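Local coordinates for periplasmic sugar-binding protein (Chloroflexus aurantiacus, PDB 4RXU), which binds beta-D-glucose between its two lobes and probably serves as the solute-binding component of an ABC-type carbohydrate transporter, at residues G139-Q144 / M294-D299; L157-G162 / F189-S194; N225-L230 / R257-A262; Y247-N252 / F273-D278. All coordinates share one frame; numbering follows the deposited sequence.

Following the chain from its N terminus, helix 135-148 supplies the first half of contact 1, whose loop closes 150 residues later at strand 295-298; the other three contacts nest inside that loop. Contact 2 closes first, joining strands 155-159 and 189-191 at one edge of a four-stranded parallel sheet. Contacts 3 and 4 come afterwards and cross, their segments alternating along the chain: 225-230, 247-252, 257-262, 273-278. Contact 4 forms the opposite edge of the sheet and meets contact 2 through neighbouring strands 155-159 and 246-249, while Ile259 of contact 3 rests on Ile248. Contacts 1 and 4 both reach the glucose, joined by Lys298 NZ and Gln277 OE1.

Contact 1: residues G139-Q144 / M294-D299; sequences GAQQAQ and MTVFKD. With BGC (beta-D-glucopyranose), chain C.
Met294 and Val296 rest on Gln141 and Gln142 where a helix of one lobe of this periplasmic binding protein fold meets the strand 295-298, which pairs with the long strand 332-343 of the mixed sheet. Gln141 can be followed outward. Its CB lies 4.1 Å from Val296 CG2. CG is anti to the carbonyl carbon (chi1 -75°), and beyond it the extended chain crosses Val296 at about a right angle. At the tip, OE1 is 4.1 Å from Val296 CG1 and hydrogen-bonded to Thr342 OG1, while NE2 bonds Val340 O. Val296 CG2 also lies 4.0 Å from Gln142 CG, and farther along that side chain Gln142 NE2 bonds Gly276 O and Pro251 O. Met294 adds a second patch: its bent chain ends with CE at the helix backbone, 3.5 Å from Gln141 O and 3.7 Å from Gln142 CA. The methyl thus lies against main chain more than against side chains. Two residues beyond Val296, the same strand delivers Lys298 to the sugar. Its amine is shared among Gln277 OE1 and two adjacent glucose hydroxyls, with NZ 2.9 Å from O2 and 3.0 Å from O3 of the glucose.

Contact 2: residues L157-G162 / F189-S194; sequences LYLYAG and FVIKNS
A right-handed beta-alpha-beta crossover, strand 155-159, helix 167-185 and strand 189-191, brings Leu157 beside Ile191 at one edge of the four-stranded parallel sheet of a Rossmann-like lobe. Only the Leu157-Ile191 pair forms a parallel bridge, for the short strand axes diverge by 47°. Leu157 N donates to Val190 O and Lys192 N to Leu157 O, so both backbone polar atoms of Leu157 are engaged. On the face carrying Leu157 and Ile191, Leu157 CD2 packs on Phe189 CB at 3.9 Å, and Leu159 CD1 touches Ile191 CG2; helix 167-185 covers these aliphatic groups.

Where the strands part, a side chain takes over the pairing. Asn193, with CG between its backbone N and carbonyl carbon (chi1 70°), turns its amide to the main chain of Leu159 and grips it twice, much as a neighbouring strand's peptide would. Leu159 N donates to Asn193 OD1 at 2.9 Å. This bond is nearly straight, at 168°. In return, Asn193 ND2 donates to Leu159 O at 2.8 Å. Asn234 also accepts from ND2 and bonds the hydroxyl of Tyr160.

Two tyrosines flank this junction. Lys192 CB lies over one face of the Tyr158 ring in a CH-pi contact, 3.8 Å from its centroid, while the lysine amine goes on to a salt bridge with Asp242, whose backbone O is hydrogen-bonded to Tyr158 OH. Over a face of Tyr160, displaced toward the rim, sits Asn193 ND2, 3.5 Å from Tyr160 CZ.

Contact 3: residues N225-L230 / R257-A262; sequences NTAKNL and RAIADA
Ala227 and Lys228 meet Ala258 and Ile259 in a close helix-helix packing of helices 224-237 and 253-264, both of them in the lobe that holds the four-stranded parallel sheet. The two run in roughly the same direction, with a crossing angle of -28° and axes only 7.7 Å apart, and small residues explain the distance: Ala227, Ala258 and Ala262 all turn CB toward the partner helix. The Ala227 and Ala258 methyls touch at 4.0 Å, and the backbones come near enough for Lys228 CA and Ala258 CA to lie 4.6 Å apart.

On the inner side of this alanine seam, Ile259 reaches over with CG1, which stands 3.8 Å from Ala227 O and nearly as close to Ala227 CB. Toward the outer side, Lys228 lies across the partner helix. Its CB meets Ala258 CB, and a chi1 of -172° sets CG beside Ala258 O, 3.7 Å away. The extended chain beyond it runs out to Asp261, where Lys228 CE reaches Asp261 CB at 4.1 Å.

The charged ends do not touch. Lys228 NZ and Asp261 OD2 are 5.0 Å apart, and one water links them, accepting from NZ and donating to OD2, while the other carboxylate oxygen, OD1, is hydrogen-bonded to the hydroxyl of Tyr286. The water bridge may partly offset the two charges.

Inward, Ile259 packs on Ile248 of strand 246-249 and on Tyr160 beyond strand 155-159, while farther along the seam Ala262 rests against Ala231 and Glu232 of helix 224-237.

Contact 4: residues Y247-N252 / F273-D278; sequences YILAPN and FVTGQD. With BGC (beta-D-glucopyranose), chain C.
Tyr247 and Phe273 stand side by side with ring planes only 7° apart, yet they are slid so far that they barely overlap, the centroids being 5.0 Å apart. They face each other across two neighbouring parallel strands, 246-249 and 269-274, in a beta-alpha-beta unit of the Rossmann-like lobe, in which helix 253-264 makes the crossover. The nearest atoms are Tyr247 CE2 and Phe273 CD1, 3.4 Å apart. Ile248 and Val274 pack together on the other face of the sheet, and Ala250, just past the strand, joins them, its CB 3.6 Å from Val274 CG2; helix 253-264 covers Ile248 and Ala250. Ala250 CB also lies 3.4 Å from Thr275 O, a buried oxygen without a hydrogen-bond partner.

Backbone pairing proceeds from Ile248 N to Phe273 O and, longer, from Thr275 N to Ile248 O. Beyond the strands, side chains continue it. Thr275 OG1, between the backbone N and the carbonyl carbon (chi1 64°), donates to Ala250 O at 2.7 Å. Gln277 NE2, its OE1 taken by Lys298, gives a straight bond to Pro251 O in its amide plane.

The last residues of the two segments, brought together in this way, form part of the glucose site. Asn252, N-cap of helix 253-264, donates from ND2 to glucose O4 at 2.9 Å, its OD1 being held by Thr255. Asp278 grips two neighbouring hydroxyls: O3 donates to OD1 and O4 to OD2, each 2.5 Å away.

Contact 1: residues G139-Q144 / M294-D299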
# COMPACT_ATOMS: atom_id res chain seq x y z
N GLY A 139 -7.75 1.26 -3.42
CA GLY A 139 -8.55 2.29 -2.73
C GLY A 139 -10.01 2.20 -3.10
O GLY A 139 -10.86 2.36 -2.25
N ALA A 140 -10.29 1.97 -4.38
CA ALA A 140 -11.67 1.81 -4.86
C ALA A 140 -12.34 0.65 -4.14
O ALA A 140 -13.47 0.79 -3.69
CB ALA A 140 -11.72 1.60 -6.37
N GLN A 141 -11.63 -0.47 -4.00
CA GLN A 141 -12.20 -1.62 -3.33
C GLN A 141 -12.45 -1.37 -1.85
O GLN A 141 -13.44 -1.80 -1.27
CB GLN A 141 -11.33 -2.85 -3.51
CG GLN A 141 -11.44 -3.44 -4.89
CD GLN A 141 -10.61 -4.71 -5.04
OE1 GLN A 141 -10.39 -5.41 -4.08
NE2 GLN A 141 -10.20 -5.01 -6.24
N GLN A 142 -11.53 -0.66 -1.21
CA GLN A 142 -11.73 -0.29 0.18
C GLN A 142 -13.01 0.53 0.32
O GLN A 142 -13.88 0.25 1.15
CB GLN A 142 -10.52 0.47 0.71
CG GLN A 142 -9.28 -0.38 0.84
CD GLN A 142 -8.07 0.41 1.18
OE1 GLN A 142 -7.98 1.58 0.86
NE2 GLN A 142 -7.11 -0.23 1.83
N ALA A 143 -13.09 1.59 -0.47
CA ALA A 143 -14.27 2.45 -0.40
C ALA A 143 -15.57 1.74 -0.78
O ALA A 143 -16.61 1.95 -0.15
CB ALA A 143 -14.07 3.67 -1.27
N GLN A 144 -15.50 0.91 -1.81
CA GLN A 144 -16.68 0.21 -2.30
C GLN A 144 -17.25 -0.71 -1.21
O GLN A 144 -18.46 -0.80 -1.05
CB GLN A 144 -16.38 -0.54 -3.60
CG GLN A 144 -17.63 -1.04 -4.30
CD GLN A 144 -18.47 0.12 -4.79
OE1 GLN A 144 -18.00 0.95 -5.57
NE2 GLN A 144 -19.72 0.19 -4.34
N MET A 294 -12.52 -6.25 6.26
CA MET A 294 -11.94 -6.71 5.02
C MET A 294 -10.50 -6.32 4.91
O MET A 294 -10.04 -5.42 5.59
CB MET A 294 -12.67 -6.15 3.80
CG MET A 294 -12.54 -4.64 3.62
SD MET A 294 -11.08 -4.03 2.64
CE MET A 294 -11.86 -3.92 1.02
N THR A 295 -9.81 -7.01 4.02
CA THR A 295 -8.49 -6.59 3.59
C THR A 295 -8.40 -6.77 2.07
O THR A 295 -8.97 -7.70 1.49
CB THR A 295 -7.33 -7.35 4.30
OG1 THR A 295 -6.07 -6.71 4.04
CG2 THR A 295 -7.27 -8.81 3.87
N VAL A 296 -7.65 -5.89 1.42
CA VAL A 296 -7.32 -6.05 0.02
C VAL A 296 -6.05 -6.91 -0.08
O VAL A 296 -4.99 -6.54 0.41
CB VAL A 296 -7.18 -4.72 -0.74
CG1 VAL A 296 -6.80 -5.01 -2.18
CG2 VAL A 296 -8.50 -3.94 -0.70
N PHE A 297 -6.21 -8.08 -0.69
CA PHE A 297 -5.11 -9.04 -0.85
C PHE A 297 -4.33 -8.67 -2.09
O PHE A 297 -4.88 -8.59 -3.17
CB PHE A 297 -5.68 -10.45 -0.99
CG PHE A 297 -4.68 -11.50 -1.41
CD1 PHE A 297 -3.46 -11.63 -0.74
CD2 PHE A 297 -4.94 -12.36 -2.48
CE1 PHE A 297 -2.55 -12.60 -1.12
CE2 PHE A 297 -4.02 -13.33 -2.85
CZ PHE A 297 -2.83 -13.43 -2.18
N LYS A 298 -3.03 -8.47 -1.90
CA LYS A 298 -2.08 -8.16 -2.97
C LYS A 298 -1.04 -9.28 -2.98
O LYS A 298 -0.27 -9.42 -2.04
CB LYS A 298 -1.43 -6.79 -2.73
CG LYS A 298 -2.43 -5.70 -2.34
CD LYS A 298 -1.96 -4.27 -2.52
CE LYS A 298 -0.67 -4.01 -1.77
NZ LYS A 298 -0.40 -2.54 -1.77
N ASP A 299 -1.09 -10.14 -4.00
CA ASP A 299 -0.30 -11.35 -3.99
C ASP A 299 1.16 -11.01 -4.25
O ASP A 299 1.60 -10.87 -5.38
CB ASP A 299 -0.85 -12.36 -5.00
CG ASP A 299 -0.29 -13.75 -4.84
OD1 ASP A 299 0.82 -13.89 -4.27
OD2 ASP A 299 -0.97 -14.70 -5.28
C2 BGC C . 2.38 -0.63 0.11
C3 BGC C . 1.38 -1.22 1.09
C4 BGC C . 1.91 -1.05 2.51
C5 BGC C . 2.29 0.40 2.78
C6 BGC C . 2.98 0.61 4.12
C1 BGC C . 2.48 0.83 0.52
O1 BGC C . 3.17 1.60 -0.42
O2 BGC C . 1.88 -0.78 -1.22
O3 BGC C . 1.22 -2.60 0.77
O4 BGC C . 0.85 -1.38 3.43
O5 BGC C . 3.16 0.89 1.77
O6 BGC C . 4.06 -0.31 4.31

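Contact 2: residues L157-G162 / F189-S194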
# COMPACT_ATOMS: atom_id res chain seq x y z
N LEU A 157 -18.35 8.77 8.64
CA LEU A 157 -17.23 8.31 7.84
C LEU A 157 -15.95 8.91 8.40
O LEU A 157 -15.83 10.14 8.53
CB LEU A 157 -17.43 8.70 6.37
CG LEU A 157 -16.30 8.29 5.41
CD1 LEU A 157 -16.15 6.79 5.33
CD2 LEU A 157 -16.58 8.87 4.03
N TYR A 158 -15.02 8.04 8.75
CA TYR A 158 -13.72 8.43 9.24
C TYR A 158 -12.68 8.02 8.20
O TYR A 158 -12.60 6.85 7.81
CB TYR A 158 -13.46 7.74 10.58
CG TYR A 158 -14.35 8.27 11.70
CD1 TYR A 158 -15.68 7.85 11.83
CD2 TYR A 158 -13.87 9.20 12.60
CE1 TYR A 158 -16.49 8.34 12.86
CE2 TYR A 158 -14.67 9.70 13.62
CZ TYR A 158 -15.99 9.27 13.75
OH TYR A 158 -16.79 9.79 14.77
N LEU A 159 -11.91 9.00 7.73
CA LEU A 159 -10.92 8.78 6.66
C LEU A 159 -9.53 8.69 7.23
O LEU A 159 -9.19 9.46 8.14
CB LEU A 159 -10.95 9.96 5.66
CG LEU A 159 -12.29 10.25 4.97
CD1 LEU A 159 -12.23 11.55 4.19
CD2 LEU A 159 -12.76 9.10 4.08
N TYR A 160 -8.72 7.77 6.70
CA TYR A 160 -7.31 7.65 7.09
C TYR A 160 -6.49 7.37 5.86
O TYR A 160 -6.99 6.90 4.83
CB TYR A 160 -7.11 6.55 8.15
CG TYR A 160 -7.89 6.89 9.42
CD1 TYR A 160 -7.38 7.81 10.34
CD2 TYR A 160 -9.16 6.36 9.64
CE1 TYR A 160 -8.08 8.14 11.50
CE2 TYR A 160 -9.89 6.72 10.78
CZ TYR A 160 -9.34 7.61 11.70
OH TYR A 160 -10.06 7.94 12.84
N ALA A 161 -5.22 7.74 5.95
CA ALA A 161 -4.31 7.64 4.81
C ALA A 161 -2.91 7.20 5.19
O ALA A 161 -2.51 7.21 6.36
CB ALA A 161 -4.24 8.99 4.06
N GLY A 162 -2.17 6.82 4.14
CA GLY A 162 -0.76 6.45 4.27
C GLY A 162 0.17 7.66 4.38
O GLY A 162 -0.30 8.80 4.51
N PHE A 189 -22.81 9.49 3.46
CA PHE A 189 -21.77 9.62 4.46
C PHE A 189 -21.54 11.07 4.88
O PHE A 189 -21.68 11.99 4.07
CB PHE A 189 -20.44 9.09 3.93
CG PHE A 189 -20.39 7.62 3.72
CD1 PHE A 189 -20.50 6.76 4.81
CD2 PHE A 189 -20.20 7.09 2.44
CE1 PHE A 189 -20.41 5.39 4.61
CE2 PHE A 189 -20.11 5.73 2.25
CZ PHE A 189 -20.23 4.87 3.33
N VAL A 190 -21.13 11.23 6.13
CA VAL A 190 -20.74 12.51 6.66
C VAL A 190 -19.36 12.35 7.26
O VAL A 190 -19.16 11.53 8.15
CB VAL A 190 -21.71 13.01 7.74
CG1 VAL A 190 -21.21 14.27 8.42
CG2 VAL A 190 -23.08 13.27 7.13
N ILE A 191 -18.40 13.11 6.73
CA ILE A 191 -17.01 13.02 7.15
C ILE A 191 -16.84 13.58 8.56
O ILE A 191 -17.20 14.73 8.81
CB ILE A 191 -16.09 13.80 6.22
CG1 ILE A 191 -16.16 13.28 4.78
CG2 ILE A 191 -14.64 13.75 6.71
CD1 ILE A 191 -15.57 14.25 3.77
N LYS A 192 -16.24 12.80 9.46
CA LYS A 192 -16.12 13.23 10.85
C LYS A 192 -14.73 13.63 11.32
O LYS A 192 -14.61 14.14 12.43
CB LYS A 192 -16.60 12.13 11.80
CG LYS A 192 -18.01 11.68 11.49
CD LYS A 192 -18.99 12.81 11.74
CE LYS A 192 -20.40 12.36 11.42
NZ LYS A 192 -21.34 13.39 11.92
N ASN A 193 -13.69 13.41 10.50
CA ASN A 193 -12.33 13.69 10.95
C ASN A 193 -11.41 14.44 9.98
O ASN A 193 -10.20 14.30 10.02
CB ASN A 193 -11.65 12.41 11.38
CG ASN A 193 -11.35 11.50 10.22
OD1 ASN A 193 -12.06 11.51 9.22
ND2 ASN A 193 -10.31 10.68 10.37
N SER A 194 -11.99 15.24 9.09
CA SER A 194 -11.15 16.02 8.19
C SER A 194 -11.90 17.21 7.64
O SER A 194 -12.68 17.09 6.70
CB SER A 194 -10.59 15.18 7.02
OG SER A 194 -9.92 16.00 6.08

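Contact 3: residues N225-L230 / R257-A262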
# COMPACT_ATOMS: atom_id res chain seq x y z
N ASN A 225 1.17 3.17 16.02
CA ASN A 225 0.86 4.08 17.13
C ASN A 225 0.29 5.40 16.66
O ASN A 225 -0.63 5.95 17.27
CB ASN A 225 2.08 4.33 18.03
CG ASN A 225 2.33 3.19 19.00
OD1 ASN A 225 1.52 2.29 19.16
ND2 ASN A 225 3.48 3.24 19.65
N THR A 226 0.82 5.88 15.54
CA THR A 226 0.35 7.11 14.93
C THR A 226 -1.13 6.94 14.54
O THR A 226 -1.96 7.81 14.82
CB THR A 226 1.20 7.52 13.71
OG1 THR A 226 2.57 7.68 14.11
CG2 THR A 226 0.68 8.81 13.09
N ALA A 227 -1.47 5.81 13.93
CA ALA A 227 -2.86 5.53 13.58
C ALA A 227 -3.75 5.43 14.82
O ALA A 227 -4.83 6.02 14.87
CB ALA A 227 -2.93 4.23 12.82
N LYS A 228 -3.32 4.66 15.81
CA LYS A 228 -4.15 4.49 17.00
C LYS A 228 -4.41 5.83 17.67
O LYS A 228 -5.54 6.16 18.03
CB LYS A 228 -3.52 3.53 18.01
CG LYS A 228 -4.48 3.21 19.16
CD LYS A 228 -4.00 2.06 20.02
CE LYS A 228 -5.13 1.62 20.93
NZ LYS A 228 -4.64 0.77 22.03
N ASN A 229 -3.34 6.60 17.83
CA ASN A 229 -3.47 7.92 18.46
C ASN A 229 -4.35 8.89 17.71
O ASN A 229 -5.14 9.62 18.33
CB ASN A 229 -2.10 8.51 18.65
CG ASN A 229 -1.32 7.76 19.68
OD1 ASN A 229 -1.87 6.92 20.39
ND2 ASN A 229 -0.06 8.03 19.76
N LEU A 230 -4.24 8.88 16.38
CA LEU A 230 -5.11 9.71 15.58
C LEU A 230 -6.57 9.28 15.74
O LEU A 230 -7.43 10.11 15.93
CB LEU A 230 -4.71 9.67 14.11
CG LEU A 230 -5.47 10.61 13.19
CD1 LEU A 230 -5.32 12.08 13.60
CD2 LEU A 230 -5.00 10.40 11.75
N ARG A 257 -5.92 -2.27 12.30
CA ARG A 257 -6.06 -2.90 13.61
C ARG A 257 -5.93 -1.85 14.69
O ARG A 257 -6.67 -1.89 15.67
CB ARG A 257 -5.05 -4.03 13.78
CG ARG A 257 -5.26 -5.18 12.80
CD ARG A 257 -4.51 -6.44 13.23
NE ARG A 257 -3.09 -6.18 13.54
CZ ARG A 257 -2.13 -6.01 12.64
NH1 ARG A 257 -2.42 -6.14 11.34
NH2 ARG A 257 -0.87 -5.71 13.02
N ALA A 258 -4.99 -0.91 14.52
CA ALA A 258 -4.78 0.15 15.51
C ALA A 258 -6.04 1.00 15.65
O ALA A 258 -6.49 1.31 16.76
CB ALA A 258 -3.62 1.04 15.09
N ILE A 259 -6.62 1.36 14.52
CA ILE A 259 -7.82 2.18 14.47
C ILE A 259 -9.03 1.42 14.98
O ILE A 259 -9.79 1.91 15.82
CB ILE A 259 -8.06 2.73 13.03
CG1 ILE A 259 -6.92 3.69 12.65
CG2 ILE A 259 -9.42 3.39 12.93
CD1 ILE A 259 -6.74 3.93 11.17
N ALA A 260 -9.18 0.19 14.51
CA ALA A 260 -10.23 -0.69 15.03
C ALA A 260 -10.16 -0.85 16.55
O ALA A 260 -11.18 -0.83 17.22
CB ALA A 260 -10.18 -2.05 14.36
N ASP A 261 -8.95 -0.96 17.08
CA ASP A 261 -8.76 -1.08 18.54
C ASP A 261 -9.32 0.13 19.27
O ASP A 261 -9.97 0.00 20.31
CB ASP A 261 -7.28 -1.28 18.91
CG ASP A 261 -6.71 -2.63 18.52
OD1 ASP A 261 -7.48 -3.56 18.13
OD2 ASP A 261 -5.46 -2.74 18.58
N ALA A 262 -9.07 1.31 18.73
CA ALA A 262 -9.64 2.54 19.32
C ALA A 262 -11.17 2.59 19.25
O ALA A 262 -11.85 2.92 20.24
CB ALA A 262 -9.05 3.76 18.63
O HOH W 1 -4.03 -1.37 20.49

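Contact 4: residues Y247-N252 / F273-D278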
# COMPACT_ATOMS: atom_id res chain seq x y z
N TYR A 247 -18.16 4.03 9.67
CA TYR A 247 -17.47 3.54 8.47
C TYR A 247 -16.07 4.13 8.48
O TYR A 247 -15.90 5.35 8.62
CB TYR A 247 -18.30 3.96 7.24
CG TYR A 247 -19.59 3.23 7.27
CD1 TYR A 247 -20.67 3.72 8.02
CD2 TYR A 247 -19.73 2.02 6.63
CE1 TYR A 247 -21.85 3.01 8.11
CE2 TYR A 247 -20.93 1.30 6.71
CZ TYR A 247 -21.98 1.81 7.45
OH TYR A 247 -23.15 1.10 7.53
N ILE A 248 -15.06 3.27 8.37
CA ILE A 248 -13.67 3.66 8.55
C ILE A 248 -12.84 3.22 7.35
O ILE A 248 -12.72 2.03 7.04
CB ILE A 248 -13.06 3.01 9.80
CG1 ILE A 248 -13.89 3.33 11.05
CG2 ILE A 248 -11.59 3.44 9.96
CD1 ILE A 248 -13.60 2.45 12.24
N LEU A 249 -12.28 4.21 6.65
CA LEU A 249 -11.35 3.97 5.54
C LEU A 249 -9.96 3.88 6.14
O LEU A 249 -9.29 4.90 6.30
CB LEU A 249 -11.40 5.11 4.51
CG LEU A 249 -10.47 4.85 3.31
CD1 LEU A 249 -11.01 3.77 2.38
CD2 LEU A 249 -10.25 6.15 2.57
N ALA A 250 -9.55 2.69 6.54
CA ALA A 250 -8.18 2.49 7.07
C ALA A 250 -7.33 2.03 5.90
O ALA A 250 -7.75 1.16 5.12
CB ALA A 250 -8.17 1.46 8.20
N PRO A 251 -6.09 2.59 5.76
CA PRO A 251 -5.39 2.39 4.48
C PRO A 251 -4.62 1.08 4.36
O PRO A 251 -4.39 0.62 3.27
CB PRO A 251 -4.45 3.60 4.42
CG PRO A 251 -4.18 3.93 5.86
CD PRO A 251 -5.49 3.67 6.56
N ASN A 252 -4.22 0.48 5.49
CA ASN A 252 -3.62 -0.86 5.40
C ASN A 252 -3.93 -1.66 6.64
O ASN A 252 -4.61 -1.16 7.53
CB ASN A 252 -2.10 -0.81 5.11
CG ASN A 252 -1.26 -0.46 6.33
OD1 ASN A 252 -1.75 -0.04 7.38
ND2 ASN A 252 0.06 -0.60 6.16
N PHE A 273 -17.38 -0.64 10.50
CA PHE A 273 -16.88 -1.28 9.30
C PHE A 273 -15.52 -0.67 9.00
O PHE A 273 -15.38 0.55 8.97
CB PHE A 273 -17.85 -1.05 8.15
CG PHE A 273 -19.19 -1.69 8.37
CD1 PHE A 273 -20.20 -1.01 9.04
CD2 PHE A 273 -19.42 -2.97 7.92
CE1 PHE A 273 -21.43 -1.61 9.25
CE2 PHE A 273 -20.65 -3.57 8.13
CZ PHE A 273 -21.64 -2.89 8.80
N VAL A 274 -14.49 -1.50 8.84
CA VAL A 274 -13.14 -0.99 8.64
C VAL A 274 -12.41 -1.78 7.56
O VAL A 274 -12.50 -3.02 7.48
CB VAL A 274 -12.28 -0.99 9.94
CG1 VAL A 274 -12.04 -2.40 10.47
CG2 VAL A 274 -10.98 -0.23 9.71
N THR A 275 -11.67 -1.04 6.75
CA THR A 275 -10.96 -1.56 5.60
C THR A 275 -9.50 -1.83 5.94
O THR A 275 -9.07 -1.59 7.05
CB THR A 275 -11.05 -0.57 4.41
OG1 THR A 275 -10.40 0.65 4.75
CG2 THR A 275 -12.47 -0.32 4.06
N GLY A 276 -8.76 -2.36 4.97
CA GLY A 276 -7.32 -2.59 5.11
C GLY A 276 -6.72 -3.12 3.83
O GLY A 276 -7.37 -3.16 2.80
N GLN A 277 -5.44 -3.46 3.88
CA GLN A 277 -4.78 -4.15 2.79
C GLN A 277 -3.49 -4.79 3.27
O GLN A 277 -2.93 -4.36 4.27
CB GLN A 277 -4.45 -3.22 1.62
CG GLN A 277 -3.32 -2.24 1.89
CD GLN A 277 -3.01 -1.39 0.68
OE1 GLN A 277 -2.60 -1.90 -0.36
NE2 GLN A 277 -3.23 -0.09 0.81
N ASP A 278 -3.09 -5.82 2.52
CA ASP A 278 -1.81 -6.56 2.61
C ASP A 278 -2.02 -7.99 3.15
O ASP A 278 -1.12 -8.82 3.06
CB ASP A 278 -0.77 -5.88 3.51
CG ASP A 278 -0.27 -4.54 2.96
OD1 ASP A 278 -0.49 -4.20 1.77
OD2 ASP A 278 0.41 -3.84 3.74
C2 BGC C . 2.38 -0.63 0.11
C3 BGC C . 1.38 -1.22 1.09
C4 BGC C . 1.91 -1.05 2.51
C5 BGC C . 2.29 0.40 2.78
C6 BGC C . 2.98 0.61 4.12
C1 BGC C . 2.48 0.83 0.52
O1 BGC C . 3.17 1.60 -0.42
O2 BGC C . 1.88 -0.78 -1.22
O3 BGC C . 1.22 -2.60 0.77
O4 BGC C . 0.85 -1.38 3.43
O5 BGC C . 3.16 0.89 1.77
O6 BGC C . 4.06 -0.31 4.31